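Local coordinates for protein beta-L-arabinobiosidase (Bacteroides thetaiotaomicron, PDB 5MQR) that probably hydrolyses glycosidic bonds in the arabinose-containing side chains of plant pectin, and combines sialidase-like domains with a glycoside hydrolase domain, at residues 101-106 with 146-151; 124-129 with 215-220; 167-172 with 186-191. One frame throughout, in Å; residues are numbered along the deposited sequence.

Interaction 1: residues 101-106 with 146-151; sequences PPSQTF and IAIMHQ. With EDO (1,2-ethanediol), chain H.
The amide of Q151 meets the hydroxyl of T105 obliquely, with T105 OG1 lying 30° out of the amide plane and 3.2 Å from Q151 NE2. The resulting hydrogen bond is bent, 139° at the hydrogen, while Q151 OE1 is taken up by the backbone N of N168. At the edge of the H150 ring, NE2 donates to O1 of an ethanediol, and ND1 is held by E248.

A straighter bond anchors the middle. S103 OG, anti to the backbone N, accepts the amide of M149, 3.0 Å from M149 N at 172°; the same hydroxyl also pairs with D94. The side chains of selenomethionine M149 and T105 cross at about a right angle, with M149 SE 3.2 Å from T105 OG1. On the N-terminal side of S103 the contact is apolar: P101 CB lies 3.8 Å from I146 CB, and I146 CG2 packs on P102, which follows a cis peptide bond. One water joins the carbonyls of S103 and A147.

Residues 101-106 lead into strand 104-110, between strands 86-94 and 120-123, whereas 146-151 opens strand 148-157, an outer strand of the following sheet. The seam is consistent with two adjacent propeller blades.

Interaction 2: residues 124-129 with 215-220; sequences PPYKVP and TDYPYF
Y126 turns one ring face to the carboxylate of D216; OD2 stands over that face, 3.8 Å from Y126 CZ, and the two planes are 30° apart. At the ring's edge comes a second aromatic: Y217 passes Y126 in the opposite direction, and Y217 CE2 approaches Y126 CD2 to 3.8 Å. The phenolic end of Y126 reaches the other loop because CG is anti to the backbone N (chi1 -173°). There the backbone amide of D216 donates to it, D216 N to Y126 OH 3.0 Å at 151°, and the same oxygen lies against CA and CB of T215.

Y217 in turn brings its hydroxyl to the ring of P124, 3.3 Å from Y217 OH to P124 CG, while a water links that hydroxyl to the carbonyl of P125. Two more waters donate to D216 OD2; one accepts from K127 N, and the other, at doubtfully short range, also meets K127 O.

The contact is thus mixed, aromatic packing beside polar and water-mediated links. Two loops at the surface are joined through one phenol used as acceptor, aromatic contact and bridging water, and the water donors at D216 OD2 are consistent with an ionised carboxylate, its charge partly screened by solvent.

Interaction 3: residues 167-172 with 186-191; sequences GNYGVA and GRVVRE
G186 pairs with Y169 at the start of the second strand, as a hydrogen-bonded antiparallel pair. Its carbonyl takes the straight bond, 2.9 Å from Y169 N to G186 O at 175°, whereas the return bond from G186 N to Y169 O is weak at 3.3 Å. At phi 164° a CB would press on the carbonyl O of the residue before, a conformation that favours glycine.

R187 comes next, opposite N168 in a non-hydrogen-bonded pair. Its CG is anti to the backbone N, which lays it against the other strand, 3.1 Å from R187 CG to G167 O. The chain runs on extended until a bend at chi3 (-65°) turns the guanidinium so that one of its faces looks onto N168 CB, 3.8 Å from R187 NH1. The charge itself is met elsewhere, by a salt bridge to E248 and a cation-pi contact with W245.

V188 closes the register with G167, and the pair is bonded both ways: V188 N to G167 O is 2.7 Å, and G167 N to V188 O is 3.0 Å. V188 crosses the Y169 side chain at about a right angle. Its CG1 lies in the plane of the ring, at the edge, and CG2 is 3.8 Å from Y169 CE2. V188 CG2, between the backbone N and the carbonyl carbon, also lies 3.4 Å from G167 O.

Farther along, V189 turns to I164 and M166. The ladder thus unites the two central strands of a four-stranded antiparallel sheet, a propeller-type blade, with 148-157 flanking strand 163-170 and 202-206 flanking strand 186-192.

How the interactions relate
Interactions 1 and 3 meet within one sheet, their centres about 8 Å apart: I148 O lies 2.7 Å from G170 N, so the strand that faces the neighbouring blade in interaction 1 is flanked in its sheet by the strand pair of interaction 3. Interaction 2 joins both. A147 N is 2.8 Å from Y126 O, tying it to interaction 1, and Y169 OH is 2.7 Å from P124 O, while the rings of Y126 and Y169 meet with planes about 35° apart. All three belong to the N-terminal propeller region. The side chains of Q151 and R187 come within about 8 Å and 10 Å of bound calcium.

Interaction 1: residues 101-106 with 146-151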
ATOM      1  N   PRO A 101       9.551  48.664  -5.199  1.00 32.06           N
ATOM      2  CA  PRO A 101       9.599  48.867  -3.750  1.00 32.24           C
ATOM      3  C   PRO A 101       8.330  49.537  -3.208  1.00 31.94           C
ATOM      4  O   PRO A 101       7.570  50.088  -3.998  1.00 32.80           O
ATOM      5  CB  PRO A 101      10.810  49.774  -3.559  1.00 32.92           C
ATOM      6  CG  PRO A 101      10.974  50.489  -4.862  1.00 33.66           C
ATOM      7  CD  PRO A 101      10.427  49.596  -5.931  1.00 32.90           C
ATOM      8  N   PRO A 102       8.076  49.491  -1.899  1.00 31.54           N
ATOM      9  CA  PRO A 102       8.945  48.842  -0.910  1.00 31.37           C
ATOM     10  C   PRO A 102       8.827  47.319  -0.879  1.00 29.73           C
ATOM     11  O   PRO A 102       8.041  46.728  -1.611  1.00 29.33           O
ATOM     12  CB  PRO A 102       8.512  49.486   0.430  1.00 31.72           C
ATOM     13  CG  PRO A 102       7.112  49.955   0.199  1.00 31.85           C
ATOM     14  CD  PRO A 102       7.022  50.308  -1.263  1.00 31.92           C
ATOM     15  N   SER A 103       9.648  46.703  -0.044  1.00 29.03           N
ATOM     16  CA  SER A 103       9.830  45.270  -0.051  1.00 27.99           C
ATOM     17  C   SER A 103      10.327  44.865   1.318  1.00 27.94           C
ATOM     18  O   SER A 103      11.194  45.549   1.893  1.00 28.44           O
ATOM     19  CB  SER A 103      10.860  44.893  -1.128  1.00 27.86           C
ATOM     20  OG  SER A 103      10.950  43.489  -1.326  1.00 27.39           O
ATOM     21  N   GLN A 104       9.798  43.762   1.834  1.00 26.91           N
ATOM     22  CA  GLN A 104      10.165  43.286   3.157  1.00 26.94           C
ATOM     23  C   GLN A 104       9.909  41.810   3.274  1.00 26.55           C
ATOM     24  O   GLN A 104       9.316  41.222   2.368  1.00 26.81           O
ATOM     25  CB  GLN A 104       9.364  44.014   4.227  1.00 27.27           C
ATOM     26  CG  GLN A 104       7.878  43.748   4.159  1.00 27.12           C
ATOM     27  CD  GLN A 104       7.051  44.788   4.885  1.00 27.72           C
ATOM     28  OE1 GLN A 104       7.528  45.865   5.241  1.00 28.19           O
ATOM     29  NE2 GLN A 104       5.784  44.459   5.110  1.00 27.50           N
ATOM     30  N   THR A 105      10.339  41.231   4.397  1.00 26.20           N
ATOM     31  CA  THR A 105      10.176  39.813   4.677  1.00 25.64           C
ATOM     32  C   THR A 105       9.336  39.611   5.941  1.00 25.46           C
ATOM     33  O   THR A 105       9.581  40.254   6.955  1.00 25.94           O
ATOM     34  CB  THR A 105      11.564  39.160   4.828  1.00 25.71           C
ATOM     35  OG1 THR A 105      12.281  39.331   3.600  1.00 25.89           O
ATOM     36  CG2 THR A 105      11.472  37.636   5.203  1.00 25.02           C
ATOM     37  N   PHE A 106       8.349  38.725   5.837  1.00 24.90           N
ATOM     38  CA  PHE A 106       7.395  38.404   6.906  1.00 25.08           C
ATOM     39  C   PHE A 106       7.727  37.055   7.542  1.00 25.31           C
ATOM     40  O   PHE A 106       8.307  36.183   6.883  1.00 24.55           O
ATOM     41  CB  PHE A 106       5.983  38.294   6.356  1.00 24.35           C
ATOM     42  CG  PHE A 106       5.301  39.607   6.089  1.00 24.31           C
ATOM     43  CD1 PHE A 106       4.916  40.431   7.142  1.00 24.93           C
ATOM     44  CD2 PHE A 106       4.950  39.969   4.796  1.00 23.90           C
ATOM     45  CE1 PHE A 106       4.223  41.625   6.900  1.00 25.23           C
ATOM     46  CE2 PHE A 106       4.256  41.138   4.548  1.00 24.36           C
ATOM     47  CZ  PHE A 106       3.888  41.974   5.599  1.00 24.76           C
ATOM     48  N   ILE A 146      13.884  52.553  -1.803  1.00 37.22           N
ATOM     49  CA  ILE A 146      13.836  51.420  -0.909  1.00 36.01           C
ATOM     50  C   ILE A 146      14.351  50.181  -1.670  1.00 34.93           C
ATOM     51  O   ILE A 146      14.052  49.995  -2.851  1.00 34.22           O
ATOM     52  CB  ILE A 146      12.383  51.202  -0.412  1.00 36.44           C
ATOM     53  CG1 ILE A 146      11.889  52.414   0.418  1.00 37.40           C
ATOM     54  CG2 ILE A 146      12.226  49.872   0.335  1.00 35.84           C
ATOM     55  CD1 ILE A 146      12.707  52.745   1.658  1.00 38.08           C
ATOM     56  N   ALA A 147      15.111  49.334  -0.981  1.00 34.03           N
ATOM     57  CA  ALA A 147      15.669  48.124  -1.588  1.00 33.59           C
ATOM     58  C   ALA A 147      14.604  47.077  -1.863  1.00 32.44           C
ATOM     59  O   ALA A 147      13.491  47.153  -1.340  1.00 32.39           O
ATOM     60  CB  ALA A 147      16.741  47.531  -0.682  1.00 34.06           C
ATOM     61  N   ILE A 148      14.978  46.095  -2.673  1.00 31.61           N
ATOM     62  CA  ILE A 148      14.170  44.928  -2.949  1.00 30.79           C
ATOM     63  C   ILE A 148      14.792  43.756  -2.210  1.00 30.69           C
ATOM     64  O   ILE A 148      15.997  43.559  -2.261  1.00 30.66           O
ATOM     65  CB  ILE A 148      14.109  44.608  -4.463  1.00 30.69           C
ATOM     66  CG1 ILE A 148      13.542  45.801  -5.257  1.00 31.17           C
ATOM     67  CG2 ILE A 148      13.296  43.339  -4.739  1.00 30.07           C
ATOM     68  CD1 ILE A 148      12.124  46.217  -4.906  1.00 30.97           C
HETATM   69  N   MSE A 149      13.945  42.973  -1.539  1.00 30.40           N
HETATM   70  CA  MSE A 149      14.370  41.773  -0.827  1.00 30.28           C
HETATM   71  C   MSE A 149      14.223  40.607  -1.753  1.00 30.20           C
HETATM   72  O   MSE A 149      13.321  40.569  -2.591  1.00 29.61           O
HETATM   73  CB  MSE A 149      13.612  41.528   0.502  1.00 29.82           C
HETATM   74  CG  MSE A 149      13.881  42.683   1.463  1.00 29.89           C
HETATM   75 SE   MSE A 149      13.707  42.174   3.352  1.00 29.72          SE
HETATM   76  CE  MSE A 149      15.434  41.211   3.515  1.00 29.98           C
ATOM     77  N   HIS A 150      15.146  39.660  -1.605  1.00 31.10           N
ATOM     78  CA  HIS A 150      15.159  38.436  -2.377  1.00 31.81           C
ATOM     79  C   HIS A 150      16.089  37.438  -1.698  1.00 32.20           C
ATOM     80  O   HIS A 150      17.264  37.750  -1.507  1.00 33.51           O
ATOM     81  CB  HIS A 150      15.658  38.686  -3.798  1.00 32.41           C
ATOM     82  CG  HIS A 150      15.480  37.497  -4.686  1.00 33.03           C
ATOM     83  ND1 HIS A 150      16.465  36.549  -4.869  1.00 33.68           N
ATOM     84  CD2 HIS A 150      14.401  37.059  -5.376  1.00 32.72           C
ATOM     85  CE1 HIS A 150      16.013  35.603  -5.672  1.00 33.65           C
ATOM     86  NE2 HIS A 150      14.766  35.895  -6.001  1.00 33.34           N
ATOM     87  N   GLN A 151      15.543  36.286  -1.326  1.00 31.44           N
ATOM     88  CA  GLN A 151      16.246  35.196  -0.626  1.00 32.19           C
ATOM     89  C   GLN A 151      15.872  33.895  -1.266  1.00 29.89           C
ATOM     90  O   GLN A 151      14.684  33.690  -1.519  1.00 29.96           O
ATOM     91  CB  GLN A 151      15.664  34.949   0.782  1.00 33.81           C
ATOM     92  CG  GLN A 151      15.878  35.979   1.787  1.00 35.21           C
ATOM     93  CD  GLN A 151      14.860  37.076   1.761  1.00 34.87           C
ATOM     94  OE1 GLN A 151      15.193  38.177   1.408  1.00 35.98           O
ATOM     95  NE2 GLN A 151      13.633  36.792   2.173  1.00 35.70           N
TER
HETATM   96  C1  EDO H1207      13.936  35.461  -9.336  1.00 56.80           C
HETATM   97  O1  EDO H1207      12.911  35.247  -8.338  1.00 53.19           O
HETATM   98  C2  EDO H1207      13.694  34.632 -10.607  1.00 56.28           C
HETATM   99  O2  EDO H1207      14.898  34.209 -11.253  1.00 57.90           O
HETATM  100  O   HOH W   1      13.634  46.971   1.356  1.00 23.55           O

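Interaction 2: residues 124-129 with 215-220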
ATOM      1  N   PRO A 124      12.672  44.528   7.706  1.00 31.48           N
ATOM      2  CA  PRO A 124      11.864  45.623   7.208  1.00 32.01           C
ATOM      3  C   PRO A 124      12.461  46.290   5.954  1.00 32.69           C
ATOM      4  O   PRO A 124      13.597  45.978   5.577  1.00 33.18           O
ATOM      5  CB  PRO A 124      11.883  46.615   8.394  1.00 32.53           C
ATOM      6  CG  PRO A 124      13.213  46.441   9.005  1.00 32.61           C
ATOM      7  CD  PRO A 124      13.615  45.003   8.750  1.00 32.29           C
ATOM      8  N   PRO A 125      11.706  47.218   5.328  1.00 32.73           N
ATOM      9  CA  PRO A 125      12.226  48.027   4.212  1.00 33.03           C
ATOM     10  C   PRO A 125      13.567  48.683   4.551  1.00 33.63           C
ATOM     11  O   PRO A 125      13.749  49.169   5.679  1.00 33.49           O
ATOM     12  CB  PRO A 125      11.148  49.095   4.026  1.00 33.16           C
ATOM     13  CG  PRO A 125       9.894  48.455   4.521  1.00 32.66           C
ATOM     14  CD  PRO A 125      10.316  47.581   5.662  1.00 32.72           C
ATOM     15  N   TYR A 126      14.477  48.682   3.582  1.00 33.91           N
ATOM     16  CA  TYR A 126      15.846  49.164   3.767  1.00 34.91           C
ATOM     17  C   TYR A 126      16.147  50.239   2.739  1.00 35.89           C
ATOM     18  O   TYR A 126      15.820  50.092   1.576  1.00 35.56           O
ATOM     19  CB  TYR A 126      16.814  47.994   3.607  1.00 34.53           C
ATOM     20  CG  TYR A 126      18.264  48.291   3.930  1.00 35.35           C
ATOM     21  CD1 TYR A 126      19.094  48.951   3.000  1.00 35.50           C
ATOM     22  CD2 TYR A 126      18.829  47.889   5.158  1.00 35.42           C
ATOM     23  CE1 TYR A 126      20.425  49.233   3.298  1.00 36.20           C
ATOM     24  CE2 TYR A 126      20.166  48.157   5.455  1.00 36.04           C
ATOM     25  CZ  TYR A 126      20.959  48.836   4.527  1.00 36.32           C
ATOM     26  OH  TYR A 126      22.271  49.093   4.795  1.00 36.14           O
ATOM     27  N   LYS A 127      16.795  51.312   3.174  1.00 38.21           N
ATOM     28  CA  LYS A 127      17.165  52.418   2.287  1.00 39.90           C
ATOM     29  C   LYS A 127      18.381  52.113   1.455  1.00 38.74           C
ATOM     30  O   LYS A 127      19.447  51.898   1.995  1.00 38.03           O
ATOM     31  CB  LYS A 127      17.444  53.689   3.093  1.00 42.97           C
ATOM     32  CG  LYS A 127      16.171  54.432   3.434  1.00 45.73           C
ATOM     33  CD  LYS A 127      16.260  55.337   4.678  1.00 48.81           C
ATOM     34  CE  LYS A 127      15.004  55.143   5.555  1.00 50.76           C
ATOM     35  NZ  LYS A 127      14.620  56.380   6.297  1.00 53.11           N
ATOM     36  N   VAL A 128      18.214  52.116   0.138  1.00 38.26           N
ATOM     37  CA  VAL A 128      19.350  52.109  -0.783  1.00 38.72           C
ATOM     38  C   VAL A 128      20.029  53.467  -0.596  1.00 40.28           C
ATOM     39  O   VAL A 128      19.324  54.483  -0.575  1.00 41.43           O
ATOM     40  CB  VAL A 128      18.908  51.964  -2.252  1.00 38.01           C
ATOM     41  CG1 VAL A 128      20.115  51.979  -3.184  1.00 38.40           C
ATOM     42  CG2 VAL A 128      18.091  50.698  -2.444  1.00 36.76           C
ATOM     43  N   PRO A 129      21.371  53.510  -0.415  1.00 41.08           N
ATOM     44  CA  PRO A 129      21.947  54.845  -0.193  1.00 42.19           C
ATOM     45  C   PRO A 129      21.757  55.777  -1.411  1.00 42.53           C
ATOM     46  O   PRO A 129      21.926  55.341  -2.559  1.00 42.38           O
ATOM     47  CB  PRO A 129      23.442  54.576   0.090  1.00 42.54           C
ATOM     48  CG  PRO A 129      23.617  53.115   0.161  1.00 41.64           C
ATOM     49  CD  PRO A 129      22.395  52.451  -0.400  1.00 41.08           C
ATOM     50  N   THR A 215      26.420  50.922   5.797  1.00 41.98           N
ATOM     51  CA  THR A 215      25.218  50.121   5.980  1.00 41.01           C
ATOM     52  C   THR A 215      24.566  50.440   7.325  1.00 41.10           C
ATOM     53  O   THR A 215      25.208  50.979   8.233  1.00 40.91           O
ATOM     54  CB  THR A 215      25.522  48.620   5.881  1.00 40.86           C
ATOM     55  OG1 THR A 215      26.626  48.284   6.731  1.00 41.91           O
ATOM     56  CG2 THR A 215      25.857  48.240   4.453  1.00 40.71           C
ATOM     57  N   ASP A 216      23.283  50.095   7.436  1.00 40.64           N
ATOM     58  CA  ASP A 216      22.414  50.567   8.519  1.00 40.87           C
ATOM     59  C   ASP A 216      22.140  49.549   9.624  1.00 40.37           C
ATOM     60  O   ASP A 216      21.316  49.798  10.489  1.00 40.57           O
ATOM     61  CB  ASP A 216      21.090  51.051   7.919  1.00 41.11           C
ATOM     62  CG  ASP A 216      21.274  52.214   6.958  1.00 42.12           C
ATOM     63  OD1 ASP A 216      22.168  53.046   7.194  1.00 44.49           O
ATOM     64  OD2 ASP A 216      20.520  52.307   5.968  1.00 42.45           O
ATOM     65  N   TYR A 217      22.811  48.401   9.586  1.00 39.69           N
ATOM     66  CA  TYR A 217      22.797  47.444  10.689  1.00 39.42           C
ATOM     67  C   TYR A 217      24.237  46.999  10.917  1.00 39.51           C
ATOM     68  O   TYR A 217      25.004  46.934   9.973  1.00 39.44           O
ATOM     69  CB  TYR A 217      21.943  46.215  10.359  1.00 38.74           C
ATOM     70  CG  TYR A 217      20.478  46.500  10.151  1.00 38.41           C
ATOM     71  CD1 TYR A 217      19.696  47.053  11.174  1.00 39.05           C
ATOM     72  CD2 TYR A 217      19.866  46.225   8.935  1.00 37.70           C
ATOM     73  CE1 TYR A 217      18.338  47.331  10.973  1.00 38.74           C
ATOM     74  CE2 TYR A 217      18.515  46.478   8.726  1.00 37.83           C
ATOM     75  CZ  TYR A 217      17.746  47.035   9.737  1.00 38.26           C
ATOM     76  OH  TYR A 217      16.397  47.280   9.508  1.00 37.76           O
ATOM     77  N   PRO A 218      24.613  46.687  12.167  1.00 39.82           N
ATOM     78  CA  PRO A 218      26.015  46.302  12.361  1.00 40.08           C
ATOM     79  C   PRO A 218      26.362  44.924  11.809  1.00 39.06           C
ATOM     80  O   PRO A 218      25.483  44.102  11.502  1.00 38.20           O
ATOM     81  CB  PRO A 218      26.220  46.388  13.886  1.00 40.92           C
ATOM     82  CG  PRO A 218      24.847  46.376  14.485  1.00 40.74           C
ATOM     83  CD  PRO A 218      23.885  46.865  13.442  1.00 40.16           C
ATOM     84  N   TYR A 219      27.656  44.706  11.641  1.00 39.40           N
ATOM     85  CA  TYR A 219      28.181  43.416  11.222  1.00 38.99           C
ATOM     86  C   TYR A 219      27.999  42.392  12.347  1.00 38.58           C
ATOM     87  O   TYR A 219      28.113  42.724  13.526  1.00 38.73           O
ATOM     88  CB  TYR A 219      29.646  43.579  10.860  1.00 40.14           C
ATOM     89  CG  TYR A 219      30.313  42.379  10.245  1.00 40.20           C
ATOM     90  CD1 TYR A 219      29.814  41.791   9.098  1.00 39.49           C
ATOM     91  CD2 TYR A 219      31.487  41.882  10.788  1.00 41.23           C
ATOM     92  CE1 TYR A 219      30.448  40.710   8.525  1.00 40.19           C
ATOM     93  CE2 TYR A 219      32.134  40.810  10.226  1.00 41.62           C
ATOM     94  CZ  TYR A 219      31.621  40.227   9.101  1.00 41.26           C
ATOM     95  OH  TYR A 219      32.282  39.148   8.575  1.00 42.93           O
ATOM     96  N   PHE A 220      27.708  41.156  11.977  1.00 37.88           N
ATOM     97  CA  PHE A 220      27.317  40.148  12.961  1.00 38.16           C
ATOM     98  C   PHE A 220      28.368  39.910  14.054  1.00 39.47           C
ATOM     99  O   PHE A 220      28.014  39.574  15.168  1.00 38.90           O
ATOM    100  CB  PHE A 220      26.908  38.826  12.290  1.00 36.93           C
ATOM    101  CG  PHE A 220      28.066  37.954  11.864  1.00 37.09           C
ATOM    102  CD1 PHE A 220      28.667  38.122  10.622  1.00 36.97           C
ATOM    103  CD2 PHE A 220      28.530  36.934  12.698  1.00 37.47           C
ATOM    104  CE1 PHE A 220      29.723  37.315  10.224  1.00 37.46           C
ATOM    105  CE2 PHE A 220      29.579  36.106  12.304  1.00 37.81           C
ATOM    106  CZ  PHE A 220      30.184  36.302  11.068  1.00 37.81           C
TER
HETATM  107  O   HOH W   2      16.069  48.414   7.122  1.00 44.92           O
HETATM  108  O   HOH W   3      21.215  52.835   3.491  1.00 35.99           O
HETATM  109  O   HOH W   4      17.896  51.300   5.957  1.00 40.80           O

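Interaction 3: residues 167-172 with 186-191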
ATOM      1  N   GLY A 167      17.823  37.035   5.321  1.00 29.01           N
ATOM      2  CA  GLY A 167      17.341  37.549   4.071  1.00 28.98           C
ATOM      3  C   GLY A 167      18.352  38.471   3.450  1.00 29.96           C
ATOM      4  O   GLY A 167      19.392  38.759   4.050  1.00 30.82           O
ATOM      5  N   ASN A 168      18.049  38.936   2.249  1.00 30.11           N
ATOM      6  CA  ASN A 168      19.007  39.707   1.473  1.00 30.83           C
ATOM      7  C   ASN A 168      18.353  40.921   0.817  1.00 30.50           C
ATOM      8  O   ASN A 168      17.205  40.853   0.387  1.00 29.93           O
ATOM      9  CB  ASN A 168      19.610  38.774   0.437  1.00 31.64           C
ATOM     10  CG  ASN A 168      20.508  39.487  -0.539  1.00 33.13           C
ATOM     11  OD1 ASN A 168      21.700  39.624  -0.296  1.00 35.25           O
ATOM     12  ND2 ASN A 168      19.942  39.931  -1.661  1.00 33.52           N
ATOM     13  N   TYR A 169      19.099  42.020   0.735  1.00 31.20           N
ATOM     14  CA  TYR A 169      18.654  43.252   0.081  1.00 31.22           C
ATOM     15  C   TYR A 169      19.411  43.510  -1.229  1.00 32.02           C
ATOM     16  O   TYR A 169      20.632  43.615  -1.223  1.00 32.49           O
ATOM     17  CB  TYR A 169      18.888  44.420   1.010  1.00 31.50           C
ATOM     18  CG  TYR A 169      18.077  44.398   2.284  1.00 30.68           C
ATOM     19  CD1 TYR A 169      16.735  44.738   2.271  1.00 30.08           C
ATOM     20  CD2 TYR A 169      18.666  44.091   3.514  1.00 30.61           C
ATOM     21  CE1 TYR A 169      15.985  44.756   3.436  1.00 29.74           C
ATOM     22  CE2 TYR A 169      17.922  44.094   4.684  1.00 30.49           C
ATOM     23  CZ  TYR A 169      16.578  44.434   4.636  1.00 29.83           C
ATOM     24  OH  TYR A 169      15.831  44.469   5.773  1.00 29.26           O
ATOM     25  N   GLY A 170      18.665  43.592  -2.338  1.00 32.63           N
ATOM     26  CA  GLY A 170      19.172  43.995  -3.660  1.00 33.35           C
ATOM     27  C   GLY A 170      18.609  45.353  -4.068  1.00 34.37           C
ATOM     28  O   GLY A 170      17.847  45.951  -3.319  1.00 34.04           O
ATOM     29  N   VAL A 171      18.988  45.844  -5.250  1.00 35.49           N
ATOM     30  CA  VAL A 171      18.551  47.163  -5.726  1.00 36.51           C
ATOM     31  C   VAL A 171      17.894  47.065  -7.093  1.00 37.54           C
ATOM     32  O   VAL A 171      18.497  46.558  -8.028  1.00 38.37           O
ATOM     33  CB  VAL A 171      19.717  48.171  -5.829  1.00 37.21           C
ATOM     34  CG1 VAL A 171      19.213  49.552  -6.271  1.00 36.88           C
ATOM     35  CG2 VAL A 171      20.459  48.281  -4.496  1.00 37.37           C
ATOM     36  N   ALA A 172      16.653  47.543  -7.189  1.00 38.25           N
ATOM     37  CA  ALA A 172      15.978  47.750  -8.471  1.00 39.43           C
ATOM     38  C   ALA A 172      15.804  49.245  -8.660  1.00 41.11           C
ATOM     39  O   ALA A 172      15.117  49.907  -7.873  1.00 41.72           O
ATOM     40  CB  ALA A 172      14.629  47.061  -8.482  1.00 39.14           C
ATOM     41  N   GLY A 186      23.457  43.497   0.563  1.00 33.69           N
ATOM     42  CA  GLY A 186      23.979  42.420   1.388  1.00 33.55           C
ATOM     43  C   GLY A 186      22.934  41.568   2.073  1.00 32.64           C
ATOM     44  O   GLY A 186      21.730  41.801   1.946  1.00 31.75           O
ATOM     45  N   ARG A 187      23.424  40.602   2.838  1.00 32.47           N
ATOM     46  CA  ARG A 187      22.579  39.649   3.490  1.00 32.04           C
ATOM     47  C   ARG A 187      22.556  39.887   4.989  1.00 32.02           C
ATOM     48  O   ARG A 187      23.583  40.157   5.596  1.00 32.22           O
ATOM     49  CB  ARG A 187      23.069  38.251   3.187  1.00 32.34           C
ATOM     50  CG  ARG A 187      21.959  37.230   3.347  1.00 32.27           C
ATOM     51  CD  ARG A 187      22.427  35.879   2.930  1.00 32.34           C
ATOM     52  NE  ARG A 187      22.732  35.854   1.505  1.00 32.39           N
ATOM     53  CZ  ARG A 187      21.896  35.487   0.531  1.00 32.06           C
ATOM     54  NH1 ARG A 187      20.636  35.090   0.778  1.00 31.75           N
ATOM     55  NH2 ARG A 187      22.345  35.502  -0.727  1.00 31.98           N
ATOM     56  N   VAL A 188      21.362  39.781   5.566  1.00 31.32           N
ATOM     57  CA  VAL A 188      21.145  40.046   6.979  1.00 31.43           C
ATOM     58  C   VAL A 188      20.623  38.799   7.661  1.00 30.69           C
ATOM     59  O   VAL A 188      20.069  37.912   7.024  1.00 30.13           O
ATOM     60  CB  VAL A 188      20.158  41.209   7.249  1.00 31.44           C
ATOM     61  CG1 VAL A 188      20.735  42.512   6.732  1.00 32.15           C
ATOM     62  CG2 VAL A 188      18.778  40.950   6.641  1.00 30.84           C
ATOM     63  N   VAL A 189      20.812  38.776   8.972  1.00 30.84           N
ATOM     64  CA  VAL A 189      20.391  37.690   9.842  1.00 30.39           C
ATOM     65  C   VAL A 189      19.849  38.282  11.130  1.00 30.48           C
ATOM     66  O   VAL A 189      20.234  39.382  11.531  1.00 30.75           O
ATOM     67  CB  VAL A 189      21.558  36.760  10.256  1.00 30.57           C
ATOM     68  CG1 VAL A 189      22.009  35.892   9.102  1.00 30.42           C
ATOM     69  CG2 VAL A 189      22.736  37.544  10.836  1.00 31.49           C
ATOM     70  N   ARG A 190      18.990  37.517  11.790  1.00 30.17           N
ATOM     71  CA  ARG A 190      18.647  37.761  13.189  1.00 30.71           C
ATOM     72  C   ARG A 190      18.192  36.476  13.863  1.00 30.85           C
ATOM     73  O   ARG A 190      17.686  35.574  13.207  1.00 29.74           O
ATOM     74  CB  ARG A 190      17.578  38.848  13.310  1.00 30.42           C
ATOM     75  CG  ARG A 190      16.157  38.411  13.005  1.00 29.57           C
ATOM     76  CD  ARG A 190      15.251  39.620  12.782  1.00 29.65           C
ATOM     77  NE  ARG A 190      15.333  40.568  13.890  1.00 30.35           N
ATOM     78  CZ  ARG A 190      14.619  41.680  13.993  1.00 30.58           C
ATOM     79  NH1 ARG A 190      13.738  42.030  13.062  1.00 30.58           N
ATOM     80  NH2 ARG A 190      14.788  42.447  15.048  1.00 31.16           N
ATOM     81  N   GLU A 191      18.386  36.403  15.174  1.00 32.12           N
ATOM     82  CA  GLU A 191      18.006  35.233  15.919  1.00 32.58           C
ATOM     83  C   GLU A 191      16.517  35.280  16.204  1.00 32.53           C
ATOM     84  O   GLU A 191      15.977  36.342  16.502  1.00 32.16           O
ATOM     85  CB  GLU A 191      18.774  35.154  17.231  1.00 33.75           C
ATOM     86  CG  GLU A 191      18.440  33.872  17.998  1.00 34.33           C
ATOM     87  CD  GLU A 191      19.460  33.506  19.050  1.00 35.24           C
ATOM     88  OE1 GLU A 191      20.433  34.272  19.248  1.00 36.84           O
ATOM     89  OE2 GLU A 191      19.285  32.447  19.681  1.00 35.08           O
TER